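Local coordinates for protein putative hemolysin (Streptococcus mutans UA159, PDB 2RK5) that is of uncertain function, a putative membrane hemolysin with CBS domains, represented here by its transporter-associated (CorC_HlyC) domain, a domain that in this family may bind FAD, at residues Phe25-Glu30 with Val59-Lys64; Tyr10-Thr15 with Leu81-Ser86. All coordinates share one frame; numbering follows the deposited sequence.

How the interactions relate
Both interactions lie in one small domain in which helices 18-25 and 37-45 pack on a five-stranded antiparallel sheet. Interaction 2 pairs strands 9-13 and 77-85 within that sheet; interaction 1, nested inside the chain loop that this pairing closes, ties the loop after helix 18-25 to the edge strand 56-61 and its turn. Their centres are about 13 Å apart, and Phe25 is the main bridge. Its ring meets that of Tyr10 edge-to-face, with Phe25 CE1 3.6 Å from Tyr10 CD2, and also touches Val12 and Val85, Phe25 CE2 lying 3.9 Å from Val12 CG1. Lys64 CA also packs against Ser86 OG at 3.7 Å.

Interaction 1: Phe25-Glu30 with Val59-Lys64; sequences FETDLE and VESNGK
Ser61 sets OG anti to its backbone N (chi1 175°), while Asp28 holds CG in the crowded position between N and the carbonyl carbon (chi1 69°), so hydroxyl and carboxylate meet. Ser61 OG donates to Asp28 OD1 over a very short 2.4 Å, coming from above the carboxylate plane, and accepts from Asp28 N at 2.8 Å; gripped twice by one residue, the hydroxyl is fixed in rotation. Lys64, bent at chi2 (101°), carries NZ back to Glu26 O, 2.6 Å away on a lone pair in the carbonyl plane. The same ammonium bonds Asn62 O, bracing the type I' turn Ser61-Lys64 of the beta hairpin formed by strands 56-61 and 64-74. This turn receives the chain just past helix 18-25, where Glu26 leaves helical geometry with positive phi. Glu26 O takes a second bond from Asn62 ND2, 3.2 Å away and above the carbonyl plane. Glu26 OE1 stays 4.5 Å from Lys64 NZ, where it may lend some attraction. Thr27 OG1 is hydrogen-bonded to Asn22 OD1 in helix 18-25. Beneath the polar bonds, Leu29 CD2 packs obliquely on Val59 CG2 at 3.9 Å and against Ser61 CB, with Phe40 touching both Leu29 and Val59.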
ATOM      1  N   PHE A  25     -15.591   0.850  16.978  1.00 11.40           N
ATOM      2  CA  PHE A  25     -14.722   1.511  17.954  1.00 11.32           C
ATOM      3  C   PHE A  25     -15.237   2.834  18.471  1.00 11.39           C
ATOM      4  O   PHE A  25     -14.625   3.418  19.359  1.00 11.21           O
ATOM      5  CB  PHE A  25     -13.291   1.666  17.382  1.00 11.64           C
ATOM      6  CG  PHE A  25     -12.567   0.364  17.228  1.00 11.81           C
ATOM      7  CD1 PHE A  25     -12.022  -0.259  18.338  1.00 11.48           C
ATOM      8  CD2 PHE A  25     -12.455  -0.257  16.002  1.00 12.63           C
ATOM      9  CE1 PHE A  25     -11.361  -1.458  18.208  1.00 12.05           C
ATOM     10  CE2 PHE A  25     -11.827  -1.469  15.892  1.00 12.25           C
ATOM     11  CZ  PHE A  25     -11.279  -2.061  16.989  1.00 12.22           C
ATOM     12  N   GLU A  26     -16.387   3.274  17.961  1.00 11.29           N
ATOM     13  CA  GLU A  26     -17.014   4.541  18.402  1.00 12.14           C
ATOM     14  C   GLU A  26     -16.099   5.722  18.119  1.00 11.82           C
ATOM     15  O   GLU A  26     -15.920   6.638  18.941  1.00 11.58           O
ATOM     16  CB  GLU A  26     -17.475   4.486  19.877  1.00 11.88           C
ATOM     17  CG  GLU A  26     -18.376   3.277  20.120  1.00 13.65           C
ATOM     18  CD  GLU A  26     -19.112   3.263  21.471  1.00 15.96           C
ATOM     19  OE1 GLU A  26     -18.879   4.128  22.333  1.00 20.10           O
ATOM     20  OE2 GLU A  26     -19.958   2.354  21.651  1.00 24.81           O
ATOM     21  N   THR A  27     -15.517   5.705  16.919  1.00 10.15           N
ATOM     22  CA  THR A  27     -14.604   6.747  16.501  1.00 11.10           C
ATOM     23  C   THR A  27     -15.141   7.418  15.222  1.00 10.30           C
ATOM     24  O   THR A  27     -16.245   7.081  14.736  1.00 11.54           O
ATOM     25  CB  THR A  27     -13.196   6.141  16.252  1.00 10.19           C
ATOM     26  OG1 THR A  27     -13.315   5.005  15.392  1.00 12.03           O
ATOM     27  CG2 THR A  27     -12.586   5.677  17.567  1.00 11.83           C
ATOM     28  N   ASP A  28     -14.370   8.388  14.730  1.00 11.63           N
ATOM     29  CA  ASP A  28     -14.731   9.195  13.562  1.00 12.55           C
ATOM     30  C   ASP A  28     -13.519   9.427  12.651  1.00 12.34           C
ATOM     31  O   ASP A  28     -13.299  10.538  12.150  1.00 13.64           O
ATOM     32  CB  ASP A  28     -15.362  10.549  14.007  1.00 12.95           C
ATOM     33  CG  ASP A  28     -14.339  11.504  14.685  1.00 19.65           C
ATOM     34  OD1 ASP A  28     -13.168  11.114  14.946  1.00 25.07           O
ATOM     35  OD2 ASP A  28     -14.718  12.680  14.945  1.00 28.43           O
ATOM     36  N   LEU A  29     -12.769   8.365  12.397  1.00 11.45           N
ATOM     37  CA  LEU A  29     -11.579   8.463  11.549  1.00 12.65           C
ATOM     38  C   LEU A  29     -12.005   8.762  10.129  1.00 13.71           C
ATOM     39  O   LEU A  29     -13.004   8.229   9.667  1.00 13.94           O
ATOM     40  CB  LEU A  29     -10.826   7.147  11.535  1.00 11.73           C
ATOM     41  CG  LEU A  29     -10.327   6.673  12.898  1.00 12.83           C
ATOM     42  CD1 LEU A  29      -9.445   5.441  12.744  1.00 12.52           C
ATOM     43  CD2 LEU A  29      -9.632   7.840  13.637  1.00 16.10           C
ATOM     44  N   GLU A  30     -11.256   9.624   9.456  1.00 14.39           N
ATOM     45  CA  GLU A  30     -11.505   9.879   8.040  1.00 15.98           C
ATOM     46  C   GLU A  30     -10.250  10.381   7.390  1.00 15.00           C
ATOM     47  O   GLU A  30      -9.404  10.989   8.037  1.00 15.56           O
ATOM     48  CB  GLU A  30     -12.626  10.892   7.864  1.00 17.28           C
ATOM     49  CG  GLU A  30     -12.336  12.239   8.471  1.00 20.75           C
ATOM     50  CD  GLU A  30     -13.523  13.200   8.359  1.00 22.34           C
ATOM     51  OE1 GLU A  30     -14.155  13.273   7.269  1.00 31.28           O
ATOM     52  OE2 GLU A  30     -13.830  13.884   9.368  1.00 30.92           O
ATOM     53  N   VAL A  59      -3.589   7.897  16.770  1.00 11.96           N
ATOM     54  CA  VAL A  59      -4.583   8.935  16.546  1.00 13.03           C
ATOM     55  C   VAL A  59      -5.527   9.050  17.721  1.00 12.99           C
ATOM     56  O   VAL A  59      -5.664   8.126  18.499  1.00 13.06           O
ATOM     57  CB  VAL A  59      -5.370   8.699  15.238  1.00 13.78           C
ATOM     58  CG1 VAL A  59      -4.449   8.786  14.026  1.00 15.63           C
ATOM     59  CG2 VAL A  59      -6.114   7.385  15.272  1.00 16.13           C
ATOM     60  N   GLU A  60      -6.158  10.205  17.856  1.00 13.36           N
ATOM     61  CA  GLU A  60      -7.171  10.410  18.874  1.00 14.51           C
ATOM     62  C   GLU A  60      -8.503  10.681  18.199  1.00 13.80           C
ATOM     63  O   GLU A  60      -8.579  11.490  17.271  1.00 13.54           O
ATOM     64  CB  GLU A  60      -6.819  11.587  19.794  1.00 15.00           C
ATOM     65  CG  GLU A  60      -7.906  11.874  20.818  1.00 15.96           C
ATOM     66  CD  GLU A  60      -7.486  12.937  21.800  1.00 19.35           C
ATOM     67  OE1 GLU A  60      -6.415  13.578  21.586  1.00 24.26           O
ATOM     68  OE2 GLU A  60      -8.219  13.134  22.801  1.00 25.83           O
ATOM     69  N   SER A  61      -9.556  10.017  18.660  1.00 12.88           N
ATOM     70  CA  SER A  61     -10.877  10.212  18.081  1.00 13.86           C
ATOM     71  C   SER A  61     -11.969   9.941  19.122  1.00 13.59           C
ATOM     72  O   SER A  61     -11.988   8.888  19.787  1.00 13.55           O
ATOM     73  CB  SER A  61     -11.068   9.302  16.865  1.00 14.20           C
ATOM     74  OG  SER A  61     -12.396   9.414  16.379  1.00 17.76           O
ATOM     75  N   ASN A  62     -12.860  10.916  19.289  1.00 13.29           N
ATOM     76  CA  ASN A  62     -14.013  10.744  20.196  1.00 13.25           C
ATOM     77  C   ASN A  62     -13.545  10.338  21.576  1.00 12.84           C
ATOM     78  O   ASN A  62     -14.164   9.518  22.254  1.00 12.25           O
ATOM     79  CB  ASN A  62     -15.036   9.763  19.608  1.00 13.23           C
ATOM     80  CG  ASN A  62     -15.780  10.349  18.414  1.00 12.79           C
ATOM     81  OD1 ASN A  62     -15.664  11.548  18.126  1.00 14.75           O
ATOM     82  ND2 ASN A  62     -16.541   9.515  17.710  1.00 14.86           N
ATOM     83  N   GLY A  63     -12.437  10.950  21.976  1.00 13.90           N
ATOM     84  CA  GLY A  63     -11.868  10.744  23.288  1.00 13.89           C
ATOM     85  C   GLY A  63     -11.133   9.436  23.487  1.00 14.91           C
ATOM     86  O   GLY A  63     -10.640   9.171  24.583  1.00 16.21           O
ATOM     87  N   LYS A  64     -11.061   8.624  22.441  1.00 14.57           N
ATOM     88  CA  LYS A  64     -10.258   7.401  22.466  1.00 14.80           C
ATOM     89  C   LYS A  64      -8.899   7.670  21.805  1.00 14.12           C
ATOM     90  O   LYS A  64      -8.822   8.362  20.766  1.00 15.61           O
ATOM     91  CB  LYS A  64     -10.938   6.266  21.700  1.00 16.62           C
ATOM     92  CG  LYS A  64     -12.277   5.764  22.268  1.00 20.14           C
ATOM     93  CD  LYS A  64     -13.398   6.392  21.410  1.00 21.44           C
ATOM     94  CE  LYS A  64     -14.746   6.206  21.963  1.00 22.76           C
ATOM     95  NZ  LYS A  64     -15.709   7.206  21.494  1.00 19.16           N
TER

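Interaction 2: Tyr10-Thr15 with Leu81-Ser86; sequences YIVLGT and LKILVS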
ATOM      1  N   TYR A  10      -7.082  -5.382  19.898  1.00 10.60           N
ATOM      2  CA  TYR A  10      -7.877  -5.981  18.831  1.00 11.19           C
ATOM      3  C   TYR A  10      -7.049  -6.280  17.589  1.00  9.99           C
ATOM      4  O   TYR A  10      -6.047  -5.612  17.337  1.00 10.74           O
ATOM      5  CB  TYR A  10      -9.019  -5.043  18.428  1.00 11.79           C
ATOM      6  CG  TYR A  10      -9.866  -4.582  19.581  1.00 12.30           C
ATOM      7  CD1 TYR A  10     -11.084  -5.178  19.861  1.00 15.25           C
ATOM      8  CD2 TYR A  10      -9.433  -3.558  20.413  1.00 14.45           C
ATOM      9  CE1 TYR A  10     -11.853  -4.763  20.959  1.00 15.22           C
ATOM     10  CE2 TYR A  10     -10.204  -3.135  21.495  1.00 14.97           C
ATOM     11  CZ  TYR A  10     -11.406  -3.747  21.764  1.00 15.13           C
ATOM     12  OH  TYR A  10     -12.183  -3.345  22.846  1.00 17.89           O
ATOM     13  N   ILE A  11      -7.460  -7.303  16.843  1.00  9.92           N
ATOM     14  CA  ILE A  11      -6.960  -7.512  15.484  1.00 10.07           C
ATOM     15  C   ILE A  11      -8.095  -7.198  14.535  1.00  9.27           C
ATOM     16  O   ILE A  11      -9.214  -7.692  14.711  1.00 10.00           O
ATOM     17  CB  ILE A  11      -6.421  -8.944  15.245  1.00 10.74           C
ATOM     18  CG1 ILE A  11      -5.270  -9.237  16.209  1.00 12.44           C
ATOM     19  CG2 ILE A  11      -5.947  -9.128  13.814  1.00 12.26           C
ATOM     20  CD1 ILE A  11      -4.011  -8.459  15.950  1.00 14.09           C
ATOM     21  N   VAL A  12      -7.818  -6.328  13.562  1.00  9.25           N
ATOM     22  CA  VAL A  12      -8.780  -6.006  12.502  1.00  9.90           C
ATOM     23  C   VAL A  12      -8.221  -6.357  11.135  1.00  9.44           C
ATOM     24  O   VAL A  12      -7.036  -6.191  10.894  1.00  9.36           O
ATOM     25  CB  VAL A  12      -9.241  -4.512  12.493  1.00 10.77           C
ATOM     26  CG1 VAL A  12      -9.808  -4.152  13.861  1.00 11.54           C
ATOM     27  CG2 VAL A  12      -8.161  -3.573  12.060  1.00 13.15           C
ATOM     28  N   LEU A  13      -9.123  -6.794  10.251  1.00  8.88           N
ATOM     29  CA  LEU A  13      -8.799  -6.973   8.862  1.00  9.15           C
ATOM     30  C   LEU A  13      -8.574  -5.617   8.206  1.00  9.45           C
ATOM     31  O   LEU A  13      -9.338  -4.670   8.429  1.00  9.40           O
ATOM     32  CB  LEU A  13      -9.898  -7.726   8.125  1.00  9.33           C
ATOM     33  CG  LEU A  13     -10.214  -9.101   8.712  1.00 13.63           C
ATOM     34  CD1 LEU A  13     -11.200  -9.776   7.778  1.00 18.50           C
ATOM     35  CD2 LEU A  13      -8.958  -9.962   8.931  1.00 18.54           C
ATOM     36  N   GLY A  14      -7.515  -5.530   7.402  1.00  8.90           N
ATOM     37  CA  GLY A  14      -7.201  -4.283   6.716  1.00  8.55           C
ATOM     38  C   GLY A  14      -8.323  -3.807   5.815  1.00  8.04           C
ATOM     39  O   GLY A  14      -8.462  -2.626   5.526  1.00  9.15           O
ATOM     40  N   THR A  15      -9.093  -4.760   5.314  1.00  9.06           N
ATOM     41  CA  THR A  15     -10.210  -4.474   4.393  1.00  9.58           C
ATOM     42  C   THR A  15     -11.445  -3.958   5.134  1.00  9.57           C
ATOM     43  O   THR A  15     -12.418  -3.561   4.506  1.00  9.92           O
ATOM     44  CB  THR A  15     -10.599  -5.724   3.563  1.00 11.10           C
ATOM     45  OG1 THR A  15     -10.782  -6.817   4.460  1.00 12.73           O
ATOM     46  CG2 THR A  15      -9.510  -6.029   2.558  1.00 11.76           C
ATOM     47  N   LEU A  81      -4.242  -5.510  11.058  1.00  8.63           N
ATOM     48  CA  LEU A  81      -3.721  -4.503  11.970  1.00  9.90           C
ATOM     49  C   LEU A  81      -4.040  -4.885  13.402  1.00  9.10           C
ATOM     50  O   LEU A  81      -5.115  -5.408  13.681  1.00  9.89           O
ATOM     51  CB  LEU A  81      -4.365  -3.150  11.707  1.00 10.08           C
ATOM     52  CG  LEU A  81      -3.920  -2.328  10.508  1.00 11.03           C
ATOM     53  CD1 LEU A  81      -4.914  -1.169  10.303  1.00 17.32           C
ATOM     54  CD2 LEU A  81      -2.516  -1.749  10.748  1.00 17.39           C
ATOM     55  N   LYS A  82      -3.120  -4.570  14.308  1.00  9.16           N
ATOM     56  CA  LYS A  82      -3.363  -4.578  15.736  1.00 10.55           C
ATOM     57  C   LYS A  82      -3.801  -3.181  16.164  1.00  9.78           C
ATOM     58  O   LYS A  82      -3.170  -2.203  15.780  1.00 10.46           O
ATOM     59  CB  LYS A  82      -2.096  -4.950  16.478  1.00 11.67           C
ATOM     60  CG  LYS A  82      -2.283  -5.201  17.955  1.00 13.03           C
ATOM     61  CD  LYS A  82      -0.944  -5.564  18.592  1.00 14.33           C
ATOM     62  CE  LYS A  82      -1.119  -6.228  19.902  1.00 18.84           C
ATOM     63  NZ  LYS A  82       0.189  -6.808  20.357  1.00 22.90           N
ATOM     64  N   ILE A  83      -4.879  -3.098  16.936  1.00  9.58           N
ATOM     65  CA  ILE A  83      -5.417  -1.821  17.432  1.00 10.15           C
ATOM     66  C   ILE A  83      -5.398  -1.883  18.936  1.00 10.74           C
ATOM     67  O   ILE A  83      -5.966  -2.790  19.520  1.00 11.10           O
ATOM     68  CB  ILE A  83      -6.887  -1.608  16.994  1.00  9.86           C
ATOM     69  CG1 ILE A  83      -7.027  -1.886  15.502  1.00 11.44           C
ATOM     70  CG2 ILE A  83      -7.388  -0.200  17.390  1.00 12.05           C
ATOM     71  CD1 ILE A  83      -6.336  -0.940  14.570  1.00 11.98           C
ATOM     72  N   LEU A  84      -4.728  -0.918  19.555  1.00 11.05           N
ATOM     73  CA  LEU A  84      -4.742  -0.794  21.014  1.00 11.71           C
ATOM     74  C   LEU A  84      -5.501   0.470  21.373  1.00 12.33           C
ATOM     75  O   LEU A  84      -5.191   1.564  20.848  1.00 11.50           O
ATOM     76  CB  LEU A  84      -3.312  -0.687  21.536  1.00 11.91           C
ATOM     77  CG  LEU A  84      -2.337  -1.848  21.266  1.00 15.47           C
ATOM     78  CD1 LEU A  84      -3.027  -3.162  21.171  1.00 18.77           C
ATOM     79  CD2 LEU A  84      -1.489  -1.604  20.072  1.00 17.69           C
ATOM     80  N   VAL A  85      -6.503   0.324  22.242  1.00 13.11           N
ATOM     81  CA  VAL A  85      -7.359   1.447  22.605  1.00 14.74           C
ATOM     82  C   VAL A  85      -7.027   1.953  24.004  1.00 15.65           C
ATOM     83  O   VAL A  85      -6.877   1.158  24.950  1.00 16.87           O
ATOM     84  CB  VAL A  85      -8.855   1.076  22.533  1.00 14.79           C
ATOM     85  CG1 VAL A  85      -9.721   2.297  22.811  1.00 17.06           C
ATOM     86  CG2 VAL A  85      -9.210   0.504  21.133  1.00 14.31           C
ATOM     87  N   SER A  86      -6.910   3.280  24.081  1.00 16.28           N
ATOM     88  CA  SER A  86      -6.402   4.076  25.204  1.00 18.80           C
ATOM     89  C   SER A  86      -5.391   3.464  26.106  1.00 21.00           C
ATOM     90  O   SER A  86      -4.301   3.173  25.606  1.00 24.72           O
ATOM     91  CB  SER A  86      -7.533   4.824  25.871  1.00 19.19           C
ATOM     92  OG  SER A  86      -8.047   5.680  24.880  1.00 16.83           O
TER
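Strands 9-13 and 77-85 lie side by side as neighbours in the antiparallel sheet of this alpha+beta domain, with 2-6 flanking the first and 64-74 the second. Four backbone hydrogen bonds join them. Tyr10 and Ile83 form one hydrogen-bonded pair, in which Ile83 N reaches Tyr10 O at 2.8 Å and Tyr10 N returns the bond to Ile83 O. Val12 and Leu81 form the next; here each donor N lies nearly on the C=O axis of its partner, and Leu81 N meets Val12 O at 2.9 Å. CA-H...O contacts fill the non-hydrogen-bonded pair between them, Lys82 CA lying 3.3 Å from Tyr10 O and Ile11 CA approaching Leu81 O. On the face of Tyr10, Val12, Leu81 and Ile83, turned to the helices, Val12 CG1 meets Ile83 CG1 at 3.9 Å with the side chains crossing at about a right angle, while Val12 CG2 rests on Leu81 CB; Phe21, Phe25, Ile37 and Tyr41 cover these residues. On the other face Ile11 CD1 touches Lys82 CA at 3.9 Å. Back on the helix side, the Tyr10 ring, its CG anti to the carbonyl carbon (chi1 -53°), brings an edge to Ile83 O in plane and touches Val85 CG2 obliquely through CE2 at 3.8 Å.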